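Local coordinates for pyridine synthase TbtD (Thermobispora bispora, PDB 5WA4), which probably builds the pyridine core of the thiopeptide thiomuracin by a formal [4+2] aza-cycloaddition and binds an N-terminal leader peptide, at residues Tyr152-Arg157 with Thr326-Thr331; Val172-His177 with Glu248-Leu253; Thr224-Ala229 with Ala241-Val246. All coordinates share one frame; numbering follows the deposited sequence.

Contact 1 (Tyr152-Arg157 with Thr326-Thr331); sequences YHALER and TRLGLT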
# COMPACT_ATOMS: atom_id res chain seq x y z
N TYR E 152 -36.90 -27.72 -0.96
CA TYR E 152 -37.66 -28.77 -1.63
C TYR E 152 -38.44 -28.28 -2.84
O TYR E 152 -38.31 -28.81 -3.96
CB TYR E 152 -38.61 -29.42 -0.65
CG TYR E 152 -37.95 -29.99 0.57
CD1 TYR E 152 -36.77 -30.71 0.47
CD2 TYR E 152 -38.51 -29.82 1.84
CE1 TYR E 152 -36.16 -31.24 1.60
CE2 TYR E 152 -37.90 -30.36 2.98
CZ TYR E 152 -36.73 -31.06 2.84
OH TYR E 152 -36.11 -31.60 3.93
N HIS E 153 -39.25 -27.25 -2.62
CA HIS E 153 -40.00 -26.58 -3.67
C HIS E 153 -39.10 -26.23 -4.85
O HIS E 153 -39.43 -26.54 -6.00
CB HIS E 153 -40.67 -25.32 -3.12
CG HIS E 153 -41.66 -24.69 -4.05
ND1 HIS E 153 -41.32 -23.76 -5.00
CD2 HIS E 153 -43.01 -24.84 -4.14
CE1 HIS E 153 -42.40 -23.36 -5.64
NE2 HIS E 153 -43.44 -24.00 -5.14
N ALA E 154 -37.95 -25.62 -4.57
CA ALA E 154 -37.00 -25.26 -5.62
C ALA E 154 -36.40 -26.49 -6.30
O ALA E 154 -36.23 -26.52 -7.53
CB ALA E 154 -35.91 -24.38 -5.06
N LEU E 155 -36.06 -27.51 -5.52
CA LEU E 155 -35.42 -28.69 -6.08
C LEU E 155 -36.44 -29.48 -6.89
O LEU E 155 -36.11 -29.99 -7.95
CB LEU E 155 -34.79 -29.57 -5.00
CG LEU E 155 -33.60 -28.90 -4.30
CD1 LEU E 155 -32.63 -29.89 -3.67
CD2 LEU E 155 -32.85 -27.96 -5.24
N GLU E 156 -37.68 -29.57 -6.40
CA GLU E 156 -38.67 -30.38 -7.10
C GLU E 156 -39.00 -29.71 -8.43
O GLU E 156 -39.25 -30.38 -9.44
CB GLU E 156 -39.93 -30.61 -6.25
CG GLU E 156 -39.71 -31.59 -5.07
CD GLU E 156 -40.87 -32.55 -4.83
OE1 GLU E 156 -41.81 -32.18 -4.08
OE2 GLU E 156 -40.84 -33.69 -5.36
N ARG E 157 -38.94 -28.39 -8.46
CA ARG E 157 -39.05 -27.69 -9.72
C ARG E 157 -37.81 -27.93 -10.60
O ARG E 157 -37.86 -27.83 -11.82
CB ARG E 157 -39.25 -26.20 -9.48
CG ARG E 157 -40.70 -25.83 -9.28
CD ARG E 157 -40.84 -24.35 -9.12
NE ARG E 157 -40.21 -23.63 -10.22
CZ ARG E 157 -40.78 -23.42 -11.39
NH1 ARG E 157 -42.00 -23.88 -11.62
NH2 ARG E 157 -40.15 -22.73 -12.33
N THR E 326 -26.70 -21.38 -2.84
CA THR E 326 -25.64 -22.39 -2.77
C THR E 326 -26.22 -23.71 -2.24
O THR E 326 -25.77 -24.80 -2.62
CB THR E 326 -24.44 -21.91 -1.88
OG1 THR E 326 -23.57 -21.09 -2.66
CG2 THR E 326 -23.62 -23.10 -1.33
N ARG E 327 -27.25 -23.64 -1.41
CA ARG E 327 -27.85 -24.86 -0.87
C ARG E 327 -28.71 -25.54 -1.96
O ARG E 327 -28.97 -26.75 -1.89
CB ARG E 327 -28.70 -24.54 0.35
CG ARG E 327 -28.87 -25.66 1.33
CD ARG E 327 -29.76 -25.16 2.44
NE ARG E 327 -30.20 -26.21 3.34
CZ ARG E 327 -31.31 -26.11 4.08
NH1 ARG E 327 -32.06 -25.03 3.99
NH2 ARG E 327 -31.66 -27.11 4.89
N LEU E 328 -29.15 -24.76 -2.95
CA LEU E 328 -29.93 -25.28 -4.07
C LEU E 328 -29.05 -25.94 -5.14
O LEU E 328 -29.55 -26.65 -6.01
CB LEU E 328 -30.76 -24.17 -4.72
CG LEU E 328 -31.79 -23.41 -3.88
CD1 LEU E 328 -32.59 -22.44 -4.74
CD2 LEU E 328 -32.72 -24.37 -3.15
N GLY E 329 -27.74 -25.69 -5.09
CA GLY E 329 -26.83 -26.25 -6.07
C GLY E 329 -26.13 -25.22 -6.94
O GLY E 329 -25.18 -25.56 -7.65
N LEU E 330 -26.59 -23.97 -6.90
CA LEU E 330 -26.01 -22.89 -7.71
C LEU E 330 -24.51 -22.75 -7.48
O LEU E 330 -24.04 -22.81 -6.35
CB LEU E 330 -26.69 -21.55 -7.39
CG LEU E 330 -26.75 -20.58 -8.57
CD1 LEU E 330 -27.75 -21.12 -9.61
CD2 LEU E 330 -27.17 -19.18 -8.14
N THR E 331 -23.76 -22.59 -8.56
CA THR E 331 -22.31 -22.42 -8.45
C THR E 331 -22.04 -20.95 -8.29
O THR E 331 -22.81 -20.13 -8.82
CB THR E 331 -21.56 -22.98 -9.70
OG1 THR E 331 -21.89 -22.21 -10.86
CG2 THR E 331 -21.92 -24.43 -9.93
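Beside the packing of A154 and L155 on L328, the guanidinium of R327 is gripped by several groups: NH1 bonds the carbonyl O of Y144, NH2 bonds T148 OG1, and the ring of F46 adds a cation-pi contact. This ties the last turn of helix 307-328 to helix 135-159 one residue before the apolar contact begins. There, L328 reaches across from its helix to A154 and L155. Its CG lies beside the backbone N (chi1 -60°), and an extended chi2 carries the isobutyl fork across to the other helix. L328 CD2 meets A154 CB at 3.7 Å, and L328 CD1 reaches the same A154 CB at 3.9 Å, so the alanine methyl is straddled by both branches. L155 comes in one position later from the flank of its helix. Its CG lies beside the backbone N (chi1 -67°), and L155 CD2 comes to 4.2 Å from L328 CD2. The same L155 methyl also lies against the L328 backbone, with L155 CD2 3.6 Å from L328 O. The alpha carbons of L155 and L328 are 6.8 Å apart, a spacing that two leucines and an alanine bridge without polar help. Immediately after L328, G329 closes the helix in a Schellman motif, its positive phi of 116° suiting glycine. The contact is thus a buried apolar seam between the C-terminal end of helix 307-328 and the C-terminal part of helix 135-159. Helix 164-178 closes over it with I167 on A154 and L164 on L328, while L155 faces I26 of helix 22-35 and R48 of strand 44-49.

Contact 2 (Val172-His177 with Glu248-Leu253); sequences VVATAH and EWVRRL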
# COMPACT_ATOMS: atom_id res chain seq x y z
N VAL E 172 -33.17 -13.61 -5.78
CA VAL E 172 -32.24 -12.50 -5.67
C VAL E 172 -32.92 -11.15 -5.92
O VAL E 172 -32.78 -10.23 -5.14
CB VAL E 172 -31.04 -12.70 -6.64
CG1 VAL E 172 -30.51 -11.38 -7.15
CG2 VAL E 172 -29.96 -13.51 -5.96
N VAL E 173 -33.67 -11.04 -7.00
CA VAL E 173 -34.39 -9.81 -7.32
C VAL E 173 -35.42 -9.44 -6.23
O VAL E 173 -35.56 -8.28 -5.88
CB VAL E 173 -35.13 -9.92 -8.69
CG1 VAL E 173 -35.96 -8.67 -8.97
CG2 VAL E 173 -34.15 -10.15 -9.82
N ALA E 174 -36.12 -10.45 -5.72
CA ALA E 174 -37.24 -10.21 -4.80
C ALA E 174 -36.76 -9.65 -3.46
O ALA E 174 -37.35 -8.71 -2.92
CB ALA E 174 -38.03 -11.49 -4.58
N THR E 175 -35.68 -10.25 -2.95
CA THR E 175 -35.04 -9.77 -1.74
C THR E 175 -34.56 -8.32 -1.86
O THR E 175 -34.77 -7.50 -0.93
CB THR E 175 -33.87 -10.69 -1.36
OG1 THR E 175 -34.38 -12.02 -1.19
CG2 THR E 175 -33.22 -10.24 -0.07
N ALA E 176 -33.95 -7.96 -2.99
CA ALA E 176 -33.44 -6.59 -3.13
C ALA E 176 -34.58 -5.61 -3.27
O ALA E 176 -34.41 -4.43 -2.94
CB ALA E 176 -32.51 -6.46 -4.31
N HIS E 177 -35.73 -6.06 -3.77
CA HIS E 177 -36.83 -5.11 -3.97
C HIS E 177 -37.61 -4.93 -2.67
O HIS E 177 -37.91 -3.80 -2.26
CB HIS E 177 -37.78 -5.57 -5.09
CG HIS E 177 -38.76 -4.51 -5.50
ND1 HIS E 177 -38.38 -3.22 -5.78
CD2 HIS E 177 -40.10 -4.54 -5.62
CE1 HIS E 177 -39.44 -2.50 -6.08
NE2 HIS E 177 -40.50 -3.28 -5.99
N GLU E 248 -43.49 -16.28 -0.76
CA GLU E 248 -43.16 -16.86 0.52
C GLU E 248 -41.73 -16.58 0.87
O GLU E 248 -41.41 -16.51 2.06
CB GLU E 248 -43.42 -18.35 0.59
CG GLU E 248 -44.80 -18.53 1.14
CD GLU E 248 -44.85 -19.33 2.44
OE1 GLU E 248 -43.79 -19.80 2.91
OE2 GLU E 248 -45.96 -19.37 3.02
N TRP E 249 -40.89 -16.38 -0.13
CA TRP E 249 -39.51 -16.05 0.16
C TRP E 249 -39.49 -14.77 0.95
O TRP E 249 -38.96 -14.76 2.06
CB TRP E 249 -38.67 -15.90 -1.10
CG TRP E 249 -37.22 -15.65 -0.78
CD1 TRP E 249 -36.49 -14.52 -1.05
CD2 TRP E 249 -36.33 -16.55 -0.09
NE1 TRP E 249 -35.20 -14.67 -0.58
CE2 TRP E 249 -35.08 -15.91 0.01
CE3 TRP E 249 -36.47 -17.82 0.45
CZ2 TRP E 249 -34.00 -16.50 0.62
CZ3 TRP E 249 -35.38 -18.40 1.06
CH2 TRP E 249 -34.17 -17.75 1.14
N VAL E 250 -40.04 -13.70 0.38
CA VAL E 250 -40.07 -12.42 1.05
C VAL E 250 -40.65 -12.53 2.46
O VAL E 250 -39.99 -12.20 3.45
CB VAL E 250 -40.88 -11.39 0.28
CG1 VAL E 250 -41.08 -10.15 1.15
CG2 VAL E 250 -40.18 -11.03 -1.03
N ARG E 251 -41.85 -13.09 2.55
CA ARG E 251 -42.60 -13.17 3.80
C ARG E 251 -41.84 -13.85 4.95
O ARG E 251 -42.10 -13.59 6.12
CB ARG E 251 -43.92 -13.91 3.54
CG ARG E 251 -44.81 -13.98 4.72
CD ARG E 251 -45.88 -14.98 4.54
NE ARG E 251 -46.32 -14.98 3.17
CZ ARG E 251 -46.65 -16.08 2.50
NH1 ARG E 251 -46.68 -17.26 3.11
NH2 ARG E 251 -47.04 -15.97 1.24
N ARG E 252 -40.87 -14.68 4.58
CA ARG E 252 -40.12 -15.53 5.49
C ARG E 252 -38.79 -14.86 5.84
O ARG E 252 -38.09 -15.27 6.77
CB ARG E 252 -39.88 -16.89 4.82
CG ARG E 252 -39.15 -17.94 5.63
CD ARG E 252 -39.57 -19.33 5.12
NE ARG E 252 -40.62 -19.95 5.94
CZ ARG E 252 -41.35 -21.00 5.56
NH1 ARG E 252 -41.17 -21.54 4.36
NH2 ARG E 252 -42.28 -21.50 6.38
N LEU E 253 -38.43 -13.85 5.06
CA LEU E 253 -37.16 -13.16 5.27
C LEU E 253 -37.39 -11.89 6.10
O LEU E 253 -36.49 -11.46 6.80
CB LEU E 253 -36.51 -12.79 3.93
CG LEU E 253 -35.36 -13.65 3.42
CD1 LEU E 253 -34.53 -12.84 2.44
CD2 LEU E 253 -34.53 -14.12 4.57
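The indole of W249 is held at its edge by T175, with L253 CG over the rim of one face, 4.0 Å above the W249 ring plane; the ring also stacks with H324. The W249-T175 hydrogen bond joins helices 164-178 and 244-265 in a helix-helix packing, within the helical part of a protein of the lantibiotic dehydratase C-terminal family. The axes of the two short segments approach to 9.6 Å and cross at -46°, with N-to-C directions broadly the same. W249 keeps CG on the far side from its backbone N, and this chi1 of -176° carries the indole toward helix 164-178, with its NE1 edge at T175. W249 NE1 donates to T175 OG1 over 2.8 Å, the acceptor lying in the ring plane, yet the N-H is bent at 135°. That bend agrees with a shared donor, since NE1 also bonds T321 OG1 of helix 307-328. T175 OG1 is itself bonded to L171 O, one turn back in its own helix, and to T321 OG1, so the buried hydroxyl has three polar partners, on three helices. Beside this cluster L253 crosses T175 at about a right angle, L253 CD1 lying 3.8 Å from T175 CG2. On the other side of the crossing, V250 meets A174 by a single branch: V250 CG2 rests 4.2 Å from A174 CB and 4.1 Å from A174 O.

Contact 3 (Thr224-Ala229 with Ala241-Val246); sequences TERLIA and AHLPHV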
# COMPACT_ATOMS: atom_id res chain seq x y z
N THR E 224 -36.27 -8.04 -18.63
CA THR E 224 -36.89 -6.85 -18.07
C THR E 224 -38.30 -7.11 -17.61
O THR E 224 -38.73 -6.60 -16.57
CB THR E 224 -36.93 -5.70 -19.07
OG1 THR E 224 -37.45 -6.19 -20.31
CG2 THR E 224 -35.56 -5.10 -19.27
N GLU E 225 -39.03 -7.91 -18.38
CA GLU E 225 -40.44 -8.10 -18.06
C GLU E 225 -40.65 -9.19 -17.01
O GLU E 225 -41.69 -9.20 -16.33
CB GLU E 225 -41.24 -8.35 -19.34
CG GLU E 225 -41.55 -7.03 -20.08
CD GLU E 225 -42.06 -7.22 -21.50
OE1 GLU E 225 -41.95 -8.35 -22.03
OE2 GLU E 225 -42.55 -6.23 -22.09
N ARG E 226 -39.66 -10.06 -16.80
CA ARG E 226 -39.71 -10.93 -15.62
C ARG E 226 -39.31 -10.16 -14.34
O ARG E 226 -39.81 -10.46 -13.25
CB ARG E 226 -38.83 -12.15 -15.79
CG ARG E 226 -39.18 -13.20 -14.80
CD ARG E 226 -38.24 -14.35 -14.81
NE ARG E 226 -38.69 -15.36 -13.86
CZ ARG E 226 -39.66 -16.24 -14.10
NH1 ARG E 226 -40.28 -16.21 -15.26
NH2 ARG E 226 -40.00 -17.15 -13.19
N LEU E 227 -38.43 -9.18 -14.46
CA LEU E 227 -38.01 -8.40 -13.31
C LEU E 227 -39.15 -7.49 -12.83
O LEU E 227 -39.42 -7.40 -11.64
CB LEU E 227 -36.74 -7.60 -13.63
CG LEU E 227 -36.25 -6.59 -12.59
CD1 LEU E 227 -34.75 -6.66 -12.50
CD2 LEU E 227 -36.67 -5.17 -12.94
N ILE E 228 -39.81 -6.83 -13.77
CA ILE E 228 -41.07 -6.13 -13.48
C ILE E 228 -42.09 -7.06 -12.81
O ILE E 228 -42.81 -6.65 -11.90
CB ILE E 228 -41.69 -5.56 -14.77
CG1 ILE E 228 -40.76 -4.52 -15.39
CG2 ILE E 228 -43.02 -4.90 -14.46
CD1 ILE E 228 -41.31 -3.89 -16.64
N ALA E 229 -42.15 -8.32 -13.24
CA ALA E 229 -43.11 -9.26 -12.69
C ALA E 229 -42.69 -9.83 -11.32
O ALA E 229 -43.55 -10.10 -10.47
CB ALA E 229 -43.34 -10.40 -13.69
N ALA E 241 -50.61 -13.49 -5.32
CA ALA E 241 -50.09 -12.81 -6.51
C ALA E 241 -50.09 -13.82 -7.66
O ALA E 241 -50.90 -14.75 -7.65
CB ALA E 241 -48.70 -12.27 -6.27
N HIS E 242 -49.19 -13.67 -8.63
CA HIS E 242 -49.13 -14.61 -9.74
C HIS E 242 -47.79 -15.37 -9.82
O HIS E 242 -47.60 -16.17 -10.74
CB HIS E 242 -49.43 -13.90 -11.06
CG HIS E 242 -50.82 -13.33 -11.13
ND1 HIS E 242 -51.20 -12.39 -12.06
CD2 HIS E 242 -51.91 -13.57 -10.37
CE1 HIS E 242 -52.46 -12.07 -11.87
NE2 HIS E 242 -52.93 -12.77 -10.85
N LEU E 243 -46.89 -15.11 -8.87
CA LEU E 243 -45.69 -15.94 -8.65
C LEU E 243 -45.59 -16.30 -7.19
O LEU E 243 -44.98 -15.56 -6.42
CB LEU E 243 -44.40 -15.21 -9.03
CG LEU E 243 -43.92 -14.86 -10.42
CD1 LEU E 243 -42.61 -14.12 -10.27
CD2 LEU E 243 -43.72 -16.09 -11.26
N PRO E 244 -46.19 -17.42 -6.78
CA PRO E 244 -46.12 -17.82 -5.37
C PRO E 244 -44.73 -17.77 -4.73
O PRO E 244 -44.52 -16.88 -3.93
CB PRO E 244 -46.65 -19.26 -5.41
CG PRO E 244 -47.69 -19.19 -6.48
CD PRO E 244 -47.18 -18.22 -7.52
N HIS E 245 -43.80 -18.64 -5.11
CA HIS E 245 -42.56 -18.85 -4.36
C HIS E 245 -41.76 -17.56 -4.03
O HIS E 245 -40.93 -17.56 -3.11
CB HIS E 245 -41.64 -19.79 -5.13
CG HIS E 245 -40.94 -19.11 -6.26
ND1 HIS E 245 -41.62 -18.63 -7.36
CD2 HIS E 245 -39.65 -18.76 -6.42
CE1 HIS E 245 -40.76 -18.04 -8.17
NE2 HIS E 245 -39.56 -18.10 -7.62
N VAL E 246 -41.97 -16.50 -4.80
CA VAL E 246 -41.38 -15.21 -4.47
C VAL E 246 -42.05 -14.67 -3.21
O VAL E 246 -41.37 -14.18 -2.30
CB VAL E 246 -41.51 -14.20 -5.64
CG1 VAL E 246 -41.53 -12.76 -5.13
CG2 VAL E 246 -40.38 -14.39 -6.63
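L243 is the residue of 241-246 that reaches R226 and A229, and the chain arrives at it through A241 and H242, which are poorly ordered. L243 stands at the N-cap position of helix 244-265, and its backbone N is weakly bonded to S233 OG of helix 220-235. Its CB points toward 224-229, and chi1 of -71° with an extended chi2 sends the two methyls to separate targets. L243 CD1 approaches the carbonyl of A229, 4.1 Å from A229 O. L243 CD2 comes obliquely to the guanidinium of R226, 4.3 Å from R226 NH2. P244 opens the helix and H245 follows, yet H245 NE2 remains 5.7 Å from R226 NH2, too far for a bond. V246 then turns inward, onto S233 and toward D170 and A174 of helix 164-178. Across from them R226 stretches its arm, chi1 to chi3 all extended, and so puts its head beside L243. NE forms a salt bridge with D170 OD1, and an apolar side chain of the bound peptide packs on the same arginine. The contact joins two consecutive helices, 220-235 and 244-265, near the surface through loose van der Waals touches. Its chemistry implies a division of roles at R226: the salt bridge to D170 probably fixes the guanidinium, while L243 touches it with CD2 by van der Waals contact.

How the contacts relate
The three contacts run through one helical bundle. Contacts 2 and 3 both use helix 244-265, with centres 11 Å apart, and meet directly where A174 CB packs on V246 CG1 at 3.8 Å and V173 CG1 on L227 CG at 4.2 Å. Contact 1 joins contact 3 through H153 CE1, 3.7 Å from H245 CB, though their centres are 18 Å apart. Contacts 1 and 2 do not touch: their nearest atoms are about 7 Å apart, but both draw on helix 164-178 and helix 307-328 as neighbours or members. The bound peptide packs on R157 at the end of segment 152-157 and on R226 of contact 3, whereas contact 2 touches no other chain.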